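Local atomic coordinates of DR2417 (Deinococcus radiodurans, PDB entry 4XWT), a protein that probably degrades and matures RNA as a metal-dependent 5'-3' exonuclease, possibly also cutting internally, within the RNase J group of metallo-beta-lactamase fold enzymes. Residues G174-D179 and L206-T211; G263-M268 and P288-L293; R271-Y276 and L307-G312. All coordinates share one frame; numbering follows the deposited sequence. Where two conformers were deposited one is given.

Contact 1 (G174-D179 and L206-T211). With ZN (zinc ion), chain C; ZN (zinc ion), chain D.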
# COMPACT_ATOMS: atom_id res chain seq x y z
N GLY A 174 -14.65 24.83 -0.10
CA GLY A 174 -14.93 23.56 -0.73
C GLY A 174 -13.60 22.92 -1.09
O GLY A 174 -12.55 23.31 -0.56
N ASP A 175 -13.63 21.91 -1.96
CA ASP A 175 -12.42 21.40 -2.59
C ASP A 175 -11.90 22.41 -3.60
O ASP A 175 -12.69 22.93 -4.39
CB ASP A 175 -12.68 20.07 -3.31
CG ASP A 175 -12.90 18.90 -2.37
OD1 ASP A 175 -13.39 19.13 -1.22
OD2 ASP A 175 -12.60 17.76 -2.82
N PHE A 176 -10.60 22.68 -3.61
CA PHE A 176 -10.07 23.59 -4.62
C PHE A 176 -8.59 23.49 -4.93
O PHE A 176 -7.78 23.08 -4.11
CB PHE A 176 -10.34 25.04 -4.23
CG PHE A 176 -9.35 25.61 -3.25
CD1 PHE A 176 -9.45 25.32 -1.90
CD2 PHE A 176 -8.34 26.48 -3.67
CE1 PHE A 176 -8.56 25.88 -0.99
CE2 PHE A 176 -7.44 27.04 -2.76
CZ PHE A 176 -7.55 26.74 -1.42
N LYS A 177 -8.26 23.94 -6.13
CA LYS A 177 -6.95 24.45 -6.47
C LYS A 177 -7.15 25.82 -7.08
O LYS A 177 -8.28 26.21 -7.38
CB LYS A 177 -6.24 23.53 -7.46
CG LYS A 177 -7.05 23.37 -8.72
CD LYS A 177 -6.55 22.26 -9.64
CE LYS A 177 -5.19 22.59 -10.24
NZ LYS A 177 -4.93 21.75 -11.44
N ILE A 178 -6.07 26.55 -7.28
CA ILE A 178 -6.16 27.79 -8.02
C ILE A 178 -5.53 27.58 -9.38
O ILE A 178 -4.33 27.79 -9.55
CB ILE A 178 -5.47 28.96 -7.30
CG1 ILE A 178 -6.02 29.10 -5.88
CG2 ILE A 178 -5.68 30.26 -8.09
CD1 ILE A 178 -5.45 30.30 -5.12
N ASP A 179 -6.34 27.13 -10.33
CA ASP A 179 -5.87 26.86 -11.68
C ASP A 179 -6.20 28.05 -12.59
O ASP A 179 -7.38 28.34 -12.83
CB ASP A 179 -6.53 25.58 -12.22
CG ASP A 179 -5.78 24.98 -13.41
OD1 ASP A 179 -5.17 25.74 -14.18
OD2 ASP A 179 -5.79 23.74 -13.57
N LEU A 206 -12.68 30.53 8.51
CA LEU A 206 -12.29 29.94 7.24
C LEU A 206 -12.26 28.41 7.38
O LEU A 206 -11.63 27.90 8.29
CB LEU A 206 -10.91 30.46 6.78
CG LEU A 206 -10.36 29.78 5.52
CD1 LEU A 206 -11.29 29.98 4.34
CD2 LEU A 206 -8.93 30.24 5.15
N ILE A 207 -12.93 27.69 6.49
CA ILE A 207 -12.78 26.24 6.40
C ILE A 207 -12.12 25.98 5.06
O ILE A 207 -12.67 26.37 4.02
CB ILE A 207 -14.14 25.48 6.50
CG1 ILE A 207 -14.95 26.01 7.70
CG2 ILE A 207 -13.90 23.97 6.61
CD1 ILE A 207 -16.34 25.41 7.85
N SER A 208 -10.96 25.33 5.07
CA SER A 208 -10.15 25.25 3.87
C SER A 208 -9.61 23.86 3.60
O SER A 208 -9.26 23.14 4.53
CB SER A 208 -8.99 26.23 3.95
OG SER A 208 -8.28 26.22 2.73
N ASP A 209 -9.51 23.53 2.31
CA ASP A 209 -9.11 22.22 1.82
C ASP A 209 -7.63 21.92 2.11
O ASP A 209 -6.76 22.60 1.57
CB ASP A 209 -9.39 22.17 0.32
CG ASP A 209 -8.92 20.88 -0.35
OD1 ASP A 209 -8.45 19.95 0.33
OD2 ASP A 209 -9.04 20.82 -1.58
N SER A 210 -7.34 20.90 2.91
CA SER A 210 -5.96 20.66 3.38
C SER A 210 -5.22 19.53 2.69
O SER A 210 -4.10 19.18 3.09
CB SER A 210 -5.95 20.37 4.88
OG SER A 210 -6.66 21.37 5.59
N THR A 211 -5.84 18.95 1.67
CA THR A 211 -5.35 17.73 1.04
C THR A 211 -3.86 17.79 0.75
O THR A 211 -3.10 16.88 1.09
CB THR A 211 -6.08 17.44 -0.28
OG1 THR A 211 -7.50 17.34 -0.05
CG2 THR A 211 -5.58 16.13 -0.90
ZN ZN C . -13.30 16.71 -4.86
ZN ZN D . -13.17 15.96 -1.67
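Asp175 and Asp209 meet beside the two-zinc centre of the metallo-beta-lactamase fold, with Asp175 CA lying against Asp209 OD2. Asp175 supplies the bridging carboxylate. Its OD2 lies 2.2 Å from the zinc ion of chain D and 2.4 Å from the zinc ion of chain C, so a single oxygen joins both metals. His84, His86, Asp88, His89, His153 and His403 complete the two sites. The CG of Asp175 stands anti to the carbonyl carbon (chi1 -72°), and the carboxylate reaches the metals while its backbone stays against Asp209.

One shell out, the side chain of Asp209 enters from the end of strand 206-209 and points toward the 174-179 loop. Its OD2 accepts a nearly straight hydrogen bond from Phe176 N at 3.2 Å, through the anti lone pair. The same oxygen is also hydrogen-bonded to His381 ND1, and these two residues are the predicted proton donor and acceptor of the active site. OD2 therefore links the backbone next to the zinc ligand with His381.

Bonds to the other oxygen help fix the rotation of the carboxylate. Asp209 OD1 takes the backbone N-H of Thr211 at 3.1 Å, which makes an Asx turn, and this donor comes from above the carboxylate plane. Thr211 OG1 bonds to the same OD1 at 2.8 Å, on the syn side.

Phe176 closes the contact on its apolar side. Its ring plane is turned 74° from the Asp209 carboxylate, and CD1 lies 3.9 Å from Asp209 CB. Leu387 and Ile390 of helix 384-394 also touch this ring. At the ring edge, near its plane, Phe176 CE1 comes to 3.7 Å from Ser208 OG.

Contact 2 (G263-M268 and P288-L293)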
# COMPACT_ATOMS: atom_id res chain seq x y z
N GLY A 263 -5.27 13.91 -35.02
CA GLY A 263 -5.87 13.00 -35.97
C GLY A 263 -6.23 11.64 -35.41
O GLY A 263 -6.20 10.63 -36.11
N ARG A 264 -6.57 11.61 -34.12
CA ARG A 264 -6.96 10.36 -33.48
C ARG A 264 -8.44 10.36 -33.07
O ARG A 264 -8.94 11.34 -32.53
CB ARG A 264 -6.08 10.11 -32.26
CG ARG A 264 -4.65 9.75 -32.58
CD ARG A 264 -3.89 9.39 -31.31
NE ARG A 264 -2.48 9.20 -31.61
CZ ARG A 264 -1.89 8.02 -31.73
NH1 ARG A 264 -2.57 6.89 -31.53
NH2 ARG A 264 -0.60 7.96 -32.02
N ARG A 265 -9.14 9.25 -33.35
CA ARG A 265 -10.52 9.07 -32.88
C ARG A 265 -10.54 8.44 -31.49
O ARG A 265 -9.62 7.70 -31.12
CB ARG A 265 -11.33 8.20 -33.83
CG ARG A 265 -11.36 8.70 -35.25
CD ARG A 265 -11.99 10.07 -35.31
NE ARG A 265 -13.34 10.09 -34.77
CZ ARG A 265 -14.44 9.83 -35.48
NH1 ARG A 265 -14.34 9.52 -36.76
NH2 ARG A 265 -15.64 9.88 -34.90
N VAL A 266 -11.58 8.73 -30.72
CA VAL A 266 -11.61 8.32 -29.33
C VAL A 266 -12.67 7.24 -29.03
O VAL A 266 -13.83 7.33 -29.46
CB VAL A 266 -11.84 9.53 -28.43
CG1 VAL A 266 -11.78 9.13 -26.96
CG2 VAL A 266 -10.80 10.60 -28.74
N VAL A 267 -12.23 6.21 -28.32
CA VAL A 267 -13.11 5.22 -27.73
C VAL A 267 -13.11 5.40 -26.23
O VAL A 267 -12.04 5.42 -25.59
CB VAL A 267 -12.68 3.78 -28.05
CG1 VAL A 267 -13.64 2.77 -27.41
CG2 VAL A 267 -12.63 3.55 -29.52
N MET A 268 -14.29 5.55 -25.64
CA MET A 268 -14.33 5.61 -24.20
C MET A 268 -14.85 4.28 -23.69
O MET A 268 -15.86 3.78 -24.19
CB MET A 268 -15.20 6.76 -23.72
CG MET A 268 -15.22 6.89 -22.22
SD MET A 268 -16.12 8.35 -21.68
CE MET A 268 -14.92 9.66 -22.03
N PRO A 288 -17.52 16.66 -27.28
CA PRO A 288 -16.60 15.95 -28.17
C PRO A 288 -16.59 16.58 -29.56
O PRO A 288 -17.64 16.72 -30.16
CB PRO A 288 -17.16 14.53 -28.22
CG PRO A 288 -18.16 14.46 -27.08
CD PRO A 288 -18.68 15.84 -26.92
N PRO A 289 -15.40 16.97 -30.04
CA PRO A 289 -15.27 17.52 -31.40
C PRO A 289 -15.69 16.49 -32.45
O PRO A 289 -16.25 16.86 -33.48
CB PRO A 289 -13.79 17.88 -31.51
CG PRO A 289 -13.10 17.10 -30.42
CD PRO A 289 -14.11 16.93 -29.33
N GLU A 290 -15.44 15.21 -32.17
CA GLU A 290 -15.94 14.13 -33.02
C GLU A 290 -16.60 13.09 -32.13
O GLU A 290 -16.21 12.92 -30.99
CB GLU A 290 -14.82 13.49 -33.84
CG GLU A 290 -13.80 14.47 -34.38
CD GLU A 290 -12.80 13.80 -35.28
OE1 GLU A 290 -11.59 13.85 -34.97
OE2 GLU A 290 -13.22 13.22 -36.30
N PRO A 291 -17.62 12.40 -32.66
CA PRO A 291 -18.31 11.31 -31.96
C PRO A 291 -17.34 10.26 -31.39
O PRO A 291 -16.32 9.94 -32.01
CB PRO A 291 -19.18 10.71 -33.05
CG PRO A 291 -19.51 11.89 -33.94
CD PRO A 291 -18.32 12.80 -33.90
N PHE A 292 -17.65 9.75 -30.20
CA PHE A 292 -16.96 8.59 -29.66
C PHE A 292 -17.18 7.42 -30.60
O PHE A 292 -18.24 7.31 -31.22
CB PHE A 292 -17.45 8.25 -28.25
CG PHE A 292 -17.06 9.26 -27.21
CD1 PHE A 292 -15.78 9.27 -26.68
CD2 PHE A 292 -17.98 10.18 -26.74
CE1 PHE A 292 -15.42 10.20 -25.72
CE2 PHE A 292 -17.62 11.11 -25.77
CZ PHE A 292 -16.33 11.12 -25.26
N LEU A 293 -16.19 6.55 -30.71
CA LEU A 293 -16.33 5.34 -31.53
C LEU A 293 -16.35 4.09 -30.66
O LEU A 293 -15.96 4.14 -29.50
CB LEU A 293 -15.18 5.24 -32.55
CG LEU A 293 -15.15 6.21 -33.74
CD1 LEU A 293 -14.05 5.86 -34.74
CD2 LEU A 293 -16.49 6.23 -34.44
O HOH W 1 -13.40 10.32 -31.85
O HOH W 2 -16.62 5.05 -27.00
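Arg265 packs against Leu293 where the edge strand 265-268 of the beta-CASP domain meets the loop 288-293. Leu293 CD1 lies against Arg265 CB at 3.7 Å. The arginine chain bends at chi2 and chi3 and curls back over the loop. Its guanidinium becomes the filling of a sandwich. Leu293 CD1 sits over the centre of one face, 4.0 Å above the plane, and Glu290 OE2 lies over the opposite face toward the rim. At the edge, Arg265 NH2 gives a hydrogen bond to Pro291 O at 3.0 Å, close to the guanidinium plane.

Phe292 fits alongside the strand. Its ring lies beside Val266, both side chains pointing the same way, and Val266 CG1 is 4.0 Å from Phe292 CE1. The end of Met268 crosses this ring obliquely in a Met-aromatic contact, with SD 5.0 Å from the ring centroid. The backbones are tied by a hydrogen bond from Leu293 N to Val266 O at 2.8 Å. Leu293 O rests against both methyls of Val267.

Two waters bridge the backbones. One accepts from Arg265 NE and Val266 N and donates to Pro291 O. The second joins Met268 N and Leu293 O.

Arg265 NE is 3.5 Å from Glu290 OE2, but the oxygen lies well out of the guanidinium plane. Glu290 OE1 has its own hydrogen bond to His260 ND1, which would steady the acid. The in-plane N-H bonds to Pro291 O and the first water thus hold the guanidinium flat between Leu293 and Glu290, while the acid adds only charge.

Contact 3 (R271-Y276 and L307-G312)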
# COMPACT_ATOMS: atom_id res chain seq x y z
N ARG A 271 -17.66 1.73 -17.37
CA ARG A 271 -18.97 2.27 -16.98
C ARG A 271 -18.85 3.57 -16.22
O ARG A 271 -19.53 4.55 -16.55
CB ARG A 271 -19.74 1.25 -16.13
CG ARG A 271 -21.00 1.82 -15.47
CD ARG A 271 -22.11 0.78 -15.38
NE ARG A 271 -23.02 0.86 -16.52
CZ ARG A 271 -23.63 -0.18 -17.08
NH1 ARG A 271 -24.44 0.01 -18.11
NH2 ARG A 271 -23.43 -1.40 -16.61
N SER A 272 -17.99 3.59 -15.21
CA SER A 272 -17.82 4.76 -14.36
C SER A 272 -17.46 6.01 -15.17
O SER A 272 -18.01 7.09 -14.93
CB SER A 272 -16.74 4.49 -13.32
OG SER A 272 -16.64 5.59 -12.43
N MET A 273 -16.56 5.87 -16.14
CA MET A 273 -16.17 7.04 -16.92
C MET A 273 -17.28 7.44 -17.90
O MET A 273 -17.53 8.63 -18.10
CB MET A 273 -14.88 6.79 -17.68
CG MET A 273 -14.32 8.04 -18.33
SD MET A 273 -12.71 7.64 -19.03
CE MET A 273 -11.67 7.58 -17.57
N ILE A 274 -17.93 6.46 -18.50
CA ILE A 274 -19.08 6.72 -19.36
C ILE A 274 -20.20 7.45 -18.60
O ILE A 274 -20.86 8.34 -19.14
CB ILE A 274 -19.60 5.43 -19.96
CG1 ILE A 274 -18.50 4.80 -20.83
CG2 ILE A 274 -20.85 5.67 -20.80
CD1 ILE A 274 -18.85 3.47 -21.41
N LYS A 275 -20.39 7.09 -17.33
CA LYS A 275 -21.37 7.74 -16.48
C LYS A 275 -21.06 9.21 -16.24
O LYS A 275 -21.92 10.07 -16.41
CB LYS A 275 -21.47 7.00 -15.14
CG LYS A 275 -22.32 7.69 -14.12
CD LYS A 275 -22.11 7.12 -12.74
CE LYS A 275 -20.78 7.57 -12.13
NZ LYS A 275 -20.69 7.08 -10.73
N TYR A 276 -19.82 9.52 -15.87
CA TYR A 276 -19.45 10.92 -15.69
C TYR A 276 -19.51 11.68 -17.02
O TYR A 276 -19.89 12.85 -17.05
CB TYR A 276 -18.06 11.07 -15.07
CG TYR A 276 -18.06 10.79 -13.58
CD1 TYR A 276 -18.54 11.73 -12.67
CD2 TYR A 276 -17.60 9.59 -13.10
CE1 TYR A 276 -18.55 11.46 -11.31
CE2 TYR A 276 -17.60 9.31 -11.75
CZ TYR A 276 -18.07 10.23 -10.86
OH TYR A 276 -18.04 9.89 -9.53
N LEU A 307 -7.10 6.22 -30.08
CA LEU A 307 -6.90 6.58 -28.68
C LEU A 307 -8.03 6.04 -27.81
O LEU A 307 -9.21 6.32 -28.06
CB LEU A 307 -6.78 8.09 -28.52
CG LEU A 307 -6.15 8.61 -27.22
CD1 LEU A 307 -5.49 9.95 -27.45
CD2 LEU A 307 -7.19 8.75 -26.15
N PHE A 308 -7.67 5.25 -26.80
CA PHE A 308 -8.64 4.78 -25.81
C PHE A 308 -8.50 5.58 -24.55
O PHE A 308 -7.40 5.73 -24.02
CB PHE A 308 -8.44 3.31 -25.47
CG PHE A 308 -8.86 2.38 -26.54
CD1 PHE A 308 -8.05 2.15 -27.63
CD2 PHE A 308 -10.06 1.69 -26.44
CE1 PHE A 308 -8.43 1.25 -28.62
CE2 PHE A 308 -10.45 0.82 -27.43
CZ PHE A 308 -9.63 0.59 -28.52
N VAL A 309 -9.63 6.08 -24.07
CA VAL A 309 -9.72 6.67 -22.75
C VAL A 309 -10.53 5.71 -21.90
O VAL A 309 -11.67 5.40 -22.24
CB VAL A 309 -10.39 8.05 -22.80
CG1 VAL A 309 -10.54 8.61 -21.42
CG2 VAL A 309 -9.55 8.97 -23.66
N CYS A 310 -9.96 5.24 -20.80
CA CYS A 310 -10.66 4.23 -20.02
C CYS A 310 -10.36 4.23 -18.53
O CYS A 310 -9.46 4.91 -18.05
CB CYS A 310 -10.34 2.85 -20.58
SG CYS A 310 -8.59 2.46 -20.47
N THR A 311 -11.14 3.41 -17.82
CA THR A 311 -11.03 3.29 -16.38
C THR A 311 -9.87 2.38 -16.01
O THR A 311 -9.29 1.70 -16.86
CB THR A 311 -12.33 2.71 -15.77
OG1 THR A 311 -12.63 1.47 -16.42
CG2 THR A 311 -13.50 3.66 -15.97
N GLY A 312 -9.55 2.34 -14.72
CA GLY A 312 -8.59 1.41 -14.19
C GLY A 312 -7.27 2.01 -13.76
O GLY A 312 -6.29 1.29 -13.60
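Met273 reaches from the first turn of helix 271-282 onto strand 307-310, in the helix-on-sheet packing of the beta-CASP domain. The strand belongs to its five-stranded parallel sheet, and the helix directly follows the neighbouring strand 265-269. At the root of the side chain, Met273 CB packs on Thr311 CG2 at 3.8 Å. This methyl lies equally near Met273 N, so Thr311 packs against the helix backbone as well as the side chain. CG stands anti to the backbone N (chi1 -171°), which carries the chain out from the helix to the strand. SD then meets Val309 CG1 at 3.4 Å, a close approach between two side chains that cross at about a right angle. The chain turns at chi3 (-76°), and CE comes round to the backbone of Cys310.

Ser272 adds a looser contact at the margin, where its CB faces Thr311 CG2. Ile252 of helix 249-261 also packs on Met273, and Ile255 of that helix on Val309. At the tip, Met273 CE ends 3.5 Å from Cys310 O, an oxygen hydrogen-bonded to Thr243 OG1.

Contacts 2 and 3 form one block of the beta-CASP domain. Their centres are 13 Å apart, and strands 265-269 and 306-310 lie side by side in the same sheet. Val267 O to Val309 N, at 2.9 Å, is a probable hydrogen bond between them, and Met268 SD packs on Met273 CG at 3.8 Å. Contact 1 lies in the metallo-beta-lactamase part, with its nearest atoms about 12 Å from contact 3 and about 19 Å from contact 2. The bound uridine monophosphate is about 6 Å from the Asp175 side chain and about 9 Å from that of Ser272. Contacts 1 and 3 thus lie near the nucleotide in different domains, without these side chains touching it.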